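Local atomic coordinates of putative cell wall hydrolase phosphatase-associated protein (Clostridioides difficile, PDB entry 7CFL), a protein that probably cleaves peptide bonds in bacterial cell-wall peptidoglycan as a cysteine-type endopeptidase, this chain being the catalytic domain of the autolysin. Residues D85-H96 and S125-N133. Residues are numbered along the deposited sequence; the frame is centred on the assembly and turned at random.
Sequences DTQGSNNGSVSH and SYYSSRYVN
Asp85 offers its backbone N and O to Arg130, which answers with its own backbone O and its guanidinium. They meet where strands 81-84 and 131-136, neighbours inside the antiparallel sheet of this NlpC/P60 domain, join their loops. The loop 85-96 links strands 81-84 and 96-102. Segment 125-133 runs from a weakly bonded helical turn about 125-128 through a type I turn, Ser128 to Tyr131, into strand 131-136. Asp85 N donates to Arg130 O (2.9 Å, 159° at the hydrogen). The Arg130 chain bends at chi3 (63°), which brings the guanidinium back to Asp85 O. Arg130 NE donates to Asp85 O at 2.9 Å, tilted 23° from the carbonyl plane, and Arg130 NH2 adds a weak bond to the same oxygen. The carboxylate of Asp85 does not pair with the guanidinium; OD2 lies against Arg130 CA and CB instead. Val132 points toward the loop and uses both methyls. CG2 packs on Asp85 N and CB, while Val132 CG1 meets Val94 CG2 at 3.8 Å. Phe83 lies against Val94 as well. Within 125-133, Arg130 NH1 sits over one face of the Tyr126 ring, 3.3 Å above its plane and offset toward the rim. At the ring edge, the poorly ordered Gln87 gives a weak hydrogen bond from NE2 to Tyr126 OH, 3.4 Å long.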
ATOM      1  N   ASP A  85      -0.751 -11.177  -1.667  1.00 32.85           N
ATOM      2  CA  ASP A  85       0.210 -12.285  -1.428  1.00 34.78           C
ATOM      3  C   ASP A  85       1.188 -12.384  -2.616  1.00 35.70           C
ATOM      4  O   ASP A  85       1.121 -11.538  -3.526  1.00 38.65           O
ATOM      5  CB  ASP A  85      -0.544 -13.582  -1.097  1.00 33.21           C
ATOM      6  CG  ASP A  85      -1.465 -14.106  -2.181  1.00 39.14           C
ATOM      7  OD1 ASP A  85      -2.419 -14.832  -1.830  1.00 46.60           O
ATOM      8  OD2 ASP A  85      -1.230 -13.784  -3.359  1.00 39.67           O
ATOM      9  N   THR A  86       2.073 -13.390  -2.593  1.00 44.02           N
ATOM     10  CA  THR A  86       3.095 -13.684  -3.645  1.00 50.79           C
ATOM     11  C   THR A  86       2.535 -14.798  -4.547  1.00 65.89           C
ATOM     12  O   THR A  86       1.704 -15.600  -4.058  1.00 65.80           O
ATOM     13  CB  THR A  86       4.457 -13.936  -2.978  1.00 52.08           C
ATOM     14  OG1 THR A  86       4.934 -12.647  -2.592  1.00 56.39           O
ATOM     15  CG2 THR A  86       5.499 -14.612  -3.844  1.00 42.55           C
ATOM     16  N   GLN A  87       2.964 -14.820  -5.815  1.00 72.22           N
ATOM     17  CA  GLN A  87       2.280 -15.516  -6.950  1.00 76.44           C
ATOM     18  C   GLN A  87       2.148 -17.024  -6.690  1.00 75.66           C
ATOM     19  O   GLN A  87       0.992 -17.496  -6.620  1.00 76.87           O
ATOM     20  CB  GLN A  87       2.968 -15.270  -8.303  1.00 76.68           C
ATOM     21  CG  GLN A  87       4.496 -15.269  -8.287  1.00 82.29           C
ATOM     22  CD  GLN A  87       5.105 -13.889  -8.362  1.00 84.66           C
ATOM     23  OE1 GLN A  87       6.126 -13.681  -9.015  1.00 87.01           O
ATOM     24  NE2 GLN A  87       4.487 -12.927  -7.692  1.00 70.91           N
ATOM     25  N   GLY A  88       3.267 -17.747  -6.557  1.00 77.78           N
ATOM     26  CA  GLY A  88       3.333 -19.215  -6.728  1.00 81.82           C
ATOM     27  C   GLY A  88       2.843 -19.981  -5.509  1.00 87.60           C
ATOM     28  O   GLY A  88       1.832 -19.558  -4.901  1.00 83.80           O
ATOM     29  N   SER A  89       3.507 -21.100  -5.186  1.00 87.80           N
ATOM     30  CA  SER A  89       3.316 -21.859  -3.919  1.00 95.86           C
ATOM     31  C   SER A  89       3.825 -20.994  -2.754  1.00 82.69           C
ATOM     32  O   SER A  89       4.903 -20.360  -2.895  1.00 74.59           O
ATOM     33  CB  SER A  89       3.949 -23.251  -3.956  1.00 91.25           C
ATOM     34  OG  SER A  89       5.185 -23.275  -4.664  1.00 70.91           O
ATOM     35  N   ASN A  90       3.050 -20.934  -1.666  1.00 82.73           N
ATOM     36  CA  ASN A  90       3.136 -19.872  -0.626  1.00 82.80           C
ATOM     37  C   ASN A  90       2.361 -20.331   0.621  1.00 85.06           C
ATOM     38  O   ASN A  90       2.145 -21.554   0.760  1.00 86.81           O
ATOM     39  CB  ASN A  90       2.621 -18.544  -1.201  1.00 72.38           C
ATOM     40  CG  ASN A  90       3.540 -17.372  -0.936  1.00 80.41           C
ATOM     41  OD1 ASN A  90       3.093 -16.313  -0.493  1.00 85.56           O
ATOM     42  ND2 ASN A  90       4.821 -17.546  -1.226  1.00 77.41           N
ATOM     43  N   ASN A  91       1.990 -19.396   1.505  1.00 88.06           N
ATOM     44  CA  ASN A  91       1.031 -19.618   2.625  1.00 88.67           C
ATOM     45  C   ASN A  91      -0.340 -19.010   2.282  1.00 73.54           C
ATOM     46  O   ASN A  91      -1.344 -19.426   2.902  1.00 73.77           O
ATOM     47  CB  ASN A  91       1.542 -19.008   3.934  1.00 91.11           C
ATOM     48  CG  ASN A  91       2.934 -19.470   4.308  1.00 86.63           C
ATOM     49  OD1 ASN A  91       3.104 -20.564   4.842  1.00 90.96           O
ATOM     50  ND2 ASN A  91       3.930 -18.639   4.042  1.00 77.14           N
ATOM     51  N   GLY A  92      -0.379 -18.080   1.319  1.00 67.55           N
ATOM     52  CA  GLY A  92      -1.364 -16.982   1.262  1.00 62.93           C
ATOM     53  C   GLY A  92      -0.934 -15.831   2.165  1.00 49.12           C
ATOM     54  O   GLY A  92      -1.761 -14.923   2.420  1.00 47.97           O
ATOM     55  N   SER A  93       0.321 -15.848   2.630  1.00 44.69           N
ATOM     56  CA  SER A  93       0.880 -14.825   3.555  0.70 41.25           C
ATOM     57  C   SER A  93       0.929 -13.474   2.831  1.00 32.42           C
ATOM     58  O   SER A  93       1.344 -13.441   1.655  1.00 36.66           O
ATOM     59  CB  SER A  93       2.240 -15.221   4.077  0.70 44.89           C
ATOM     60  OG  SER A  93       2.766 -14.210   4.924  0.70 48.75           O
ATOM     61  N   VAL A  94       0.464 -12.411   3.486  1.00 30.80           N
ATOM     62  CA  VAL A  94       0.539 -11.033   2.937  1.00 25.97           C
ATOM     63  C   VAL A  94       2.023 -10.635   2.827  1.00 25.48           C
ATOM     64  O   VAL A  94       2.756 -10.815   3.808  1.00 31.22           O
ATOM     65  CB  VAL A  94      -0.259 -10.048   3.803  1.00 25.00           C
ATOM     66  CG1 VAL A  94       0.045  -8.604   3.430  1.00 27.69           C
ATOM     67  CG2 VAL A  94      -1.764 -10.337   3.735  1.00 24.19           C
ATOM     68  N   SER A  95       2.419 -10.160   1.654  1.00 26.64           N
ATOM     69  CA  SER A  95       3.810  -9.768   1.303  1.00 29.02           C
ATOM     70  C   SER A  95       3.873  -8.397   0.593  1.00 27.48           C
ATOM     71  O   SER A  95       5.009  -7.938   0.279  1.00 29.90           O
ATOM     72  CB  SER A  95       4.421 -10.846   0.449  1.00 30.61           C
ATOM     73  OG  SER A  95       3.612 -11.100  -0.694  1.00 33.68           O
ATOM     74  N   HIS A  96       2.728  -7.752   0.330  1.00 27.93           N
ATOM     75  CA  HIS A  96       2.684  -6.450  -0.386  0.50 24.69           C
ATOM     76  C   HIS A  96       1.489  -5.626   0.099  1.00 21.79           C
ATOM     77  O   HIS A  96       0.478  -6.193   0.601  1.00 23.47           O
ATOM     78  CB  HIS A  96       2.687  -6.666  -1.909  0.50 25.05           C
ATOM     79  CG  HIS A  96       3.035  -5.440  -2.687  0.50 23.30           C
ATOM     80  ND1 HIS A  96       4.310  -4.858  -2.653  0.50 22.71           N
ATOM     81  CD2 HIS A  96       2.279  -4.669  -3.498  0.50 23.03           C
ATOM     82  CE1 HIS A  96       4.309  -3.800  -3.435  0.50 22.10           C
ATOM     83  NE2 HIS A  96       3.066  -3.656  -3.963  0.50 23.87           N
ATOM     84  N   SER A 125      -4.791  -8.088 -14.181  1.00 40.38           N
ATOM     85  CA  SER A 125      -4.639  -9.562 -14.084  1.00 44.32           C
ATOM     86  C   SER A 125      -3.608  -9.898 -12.999  1.00 48.86           C
ATOM     87  O   SER A 125      -3.888 -10.810 -12.194  1.00 56.85           O
ATOM     88  CB  SER A 125      -4.290 -10.187 -15.415  1.00 53.66           C
ATOM     89  OG  SER A 125      -3.037  -9.725 -15.899  1.00 55.58           O
ATOM     90  N   TYR A 126      -2.496  -9.157 -12.941  1.00 41.95           N
ATOM     91  CA  TYR A 126      -1.381  -9.430 -12.000  1.00 45.91           C
ATOM     92  C   TYR A 126      -1.862  -9.309 -10.547  1.00 43.78           C
ATOM     93  O   TYR A 126      -1.714 -10.303  -9.794  1.00 56.61           O
ATOM     94  CB  TYR A 126      -0.162  -8.543 -12.275  1.00 48.72           C
ATOM     95  CG  TYR A 126       1.044  -8.877 -11.428  1.00 63.30           C
ATOM     96  CD1 TYR A 126       1.394 -10.197 -11.161  1.00 61.17           C
ATOM     97  CD2 TYR A 126       1.854  -7.879 -10.899  1.00 64.36           C
ATOM     98  CE1 TYR A 126       2.497 -10.516 -10.388  1.00 59.92           C
ATOM     99  CE2 TYR A 126       2.966  -8.180 -10.122  1.00 62.65           C
ATOM    100  CZ  TYR A 126       3.286  -9.504  -9.866  1.00 65.02           C
ATOM    101  OH  TYR A 126       4.373  -9.819  -9.106  1.00 67.62           O
ATOM    102  N   TYR A 127      -2.428  -8.166 -10.150  1.00 28.59           N
ATOM    103  CA  TYR A 127      -2.780  -7.908  -8.724  1.00 28.45           C
ATOM    104  C   TYR A 127      -4.074  -8.633  -8.315  1.00 32.72           C
ATOM    105  O   TYR A 127      -4.117  -9.132  -7.180  1.00 33.81           O
ATOM    106  CB  TYR A 127      -2.803  -6.412  -8.412  1.00 31.93           C
ATOM    107  CG  TYR A 127      -1.441  -5.770  -8.536  1.00 27.15           C
ATOM    108  CD1 TYR A 127      -0.478  -5.883  -7.544  1.00 32.65           C
ATOM    109  CD2 TYR A 127      -1.108  -5.069  -9.675  1.00 26.23           C
ATOM    110  CE1 TYR A 127       0.770  -5.294  -7.678  1.00 31.10           C
ATOM    111  CE2 TYR A 127       0.138  -4.479  -9.832  1.00 32.91           C
ATOM    112  CZ  TYR A 127       1.084  -4.600  -8.832  1.00 34.92           C
ATOM    113  OH  TYR A 127       2.318  -4.030  -8.992  1.00 42.04           O
ATOM    114  N   SER A 128      -5.083  -8.706  -9.180  1.00 32.68           N
ATOM    115  CA  SER A 128      -6.453  -9.109  -8.768  1.00 31.97           C
ATOM    116  C   SER A 128      -6.446 -10.485  -8.067  1.00 32.11           C
ATOM    117  O   SER A 128      -7.048 -10.614  -6.978  1.00 32.44           O
ATOM    118  CB  SER A 128      -7.412  -9.086  -9.928  1.00 35.87           C
ATOM    119  OG  SER A 128      -8.744  -9.203  -9.454  1.00 38.53           O
ATOM    120  N   SER A 129      -5.776 -11.490  -8.637  1.00 30.32           N
ATOM    121  CA  SER A 129      -5.732 -12.874  -8.082  1.00 38.72           C
ATOM    122  C   SER A 129      -4.940 -12.937  -6.757  1.00 32.52           C
ATOM    123  O   SER A 129      -5.161 -13.883  -5.979  1.00 36.67           O
ATOM    124  CB  SER A 129      -5.203 -13.855  -9.111  1.00 40.61           C
ATOM    125  OG  SER A 129      -3.819 -13.653  -9.362  1.00 42.97           O
ATOM    126  N   ARG A 130      -4.062 -11.961  -6.488  1.00 29.97           N
ATOM    127  CA  ARG A 130      -3.191 -11.933  -5.281  1.00 29.08           C
ATOM    128  C   ARG A 130      -3.830 -11.121  -4.143  1.00 29.45           C
ATOM    129  O   ARG A 130      -3.315 -11.186  -2.999  1.00 27.94           O
ATOM    130  CB  ARG A 130      -1.825 -11.353  -5.655  1.00 29.55           C
ATOM    131  CG  ARG A 130      -1.056 -12.188  -6.667  1.00 31.98           C
ATOM    132  CD  ARG A 130       0.059 -11.396  -7.321  1.00 41.30           C
ATOM    133  NE  ARG A 130       1.034 -10.992  -6.330  1.00 44.12           N
ATOM    134  CZ  ARG A 130       1.652  -9.809  -6.270  1.00 57.70           C
ATOM    135  NH1 ARG A 130       1.392  -8.848  -7.149  1.00 62.07           N
ATOM    136  NH2 ARG A 130       2.529  -9.583  -5.305  1.00 60.84           N
ATOM    137  N   TYR A 131      -4.932 -10.414  -4.411  1.00 27.66           N
ATOM    138  CA  TYR A 131      -5.653  -9.596  -3.401  1.00 28.96           C
ATOM    139  C   TYR A 131      -6.019 -10.470  -2.199  1.00 26.78           C
ATOM    140  O   TYR A 131      -6.649 -11.552  -2.393  1.00 26.51           O
ATOM    141  CB  TYR A 131      -6.893  -8.941  -4.006  1.00 26.86           C
ATOM    142  CG  TYR A 131      -7.673  -8.084  -3.051  1.00 25.88           C
ATOM    143  CD1 TYR A 131      -7.542  -6.705  -3.063  1.00 24.59           C
ATOM    144  CD2 TYR A 131      -8.571  -8.641  -2.142  1.00 26.81           C
ATOM    145  CE1 TYR A 131      -8.215  -5.905  -2.161  1.00 25.56           C
ATOM    146  CE2 TYR A 131      -9.240  -7.850  -1.223  1.00 24.19           C
ATOM    147  CZ  TYR A 131      -9.088  -6.476  -1.249  1.00 25.82           C
ATOM    148  OH  TYR A 131      -9.770  -5.676  -0.377  1.00 25.38           O
ATOM    149  N   VAL A 132      -5.693  -9.994  -0.989  1.00 25.74           N
ATOM    150  CA  VAL A 132      -5.995 -10.719   0.283  1.00 27.44           C
ATOM    151  C   VAL A 132      -7.126 -10.009   1.029  1.00 23.30           C
ATOM    152  O   VAL A 132      -8.182 -10.654   1.257  1.00 26.20           O
ATOM    153  CB  VAL A 132      -4.760 -10.922   1.172  1.00 29.09           C
ATOM    154  CG1 VAL A 132      -5.152 -11.525   2.525  1.00 31.36           C
ATOM    155  CG2 VAL A 132      -3.728 -11.790   0.462  1.00 29.25           C
ATOM    156  N   ASN A 133      -6.916  -8.769   1.432  1.00 22.91           N
ATOM    157  CA  ASN A 133      -7.810  -8.002   2.325  1.00 21.58           C
ATOM    158  C   ASN A 133      -7.471  -6.515   2.240  1.00 23.45           C
ATOM    159  O   ASN A 133      -6.537  -6.109   1.491  1.00 21.77           O
ATOM    160  CB  ASN A 133      -7.777  -8.518   3.766  1.00 22.03           C
ATOM    161  CG  ASN A 133      -6.560  -8.139   4.588  1.00 23.61           C
ATOM    162  OD1 ASN A 133      -5.519  -7.781   4.045  1.00 26.63           O
ATOM    163  ND2 ASN A 133      -6.698  -8.245   5.897  1.00 27.26           N
TER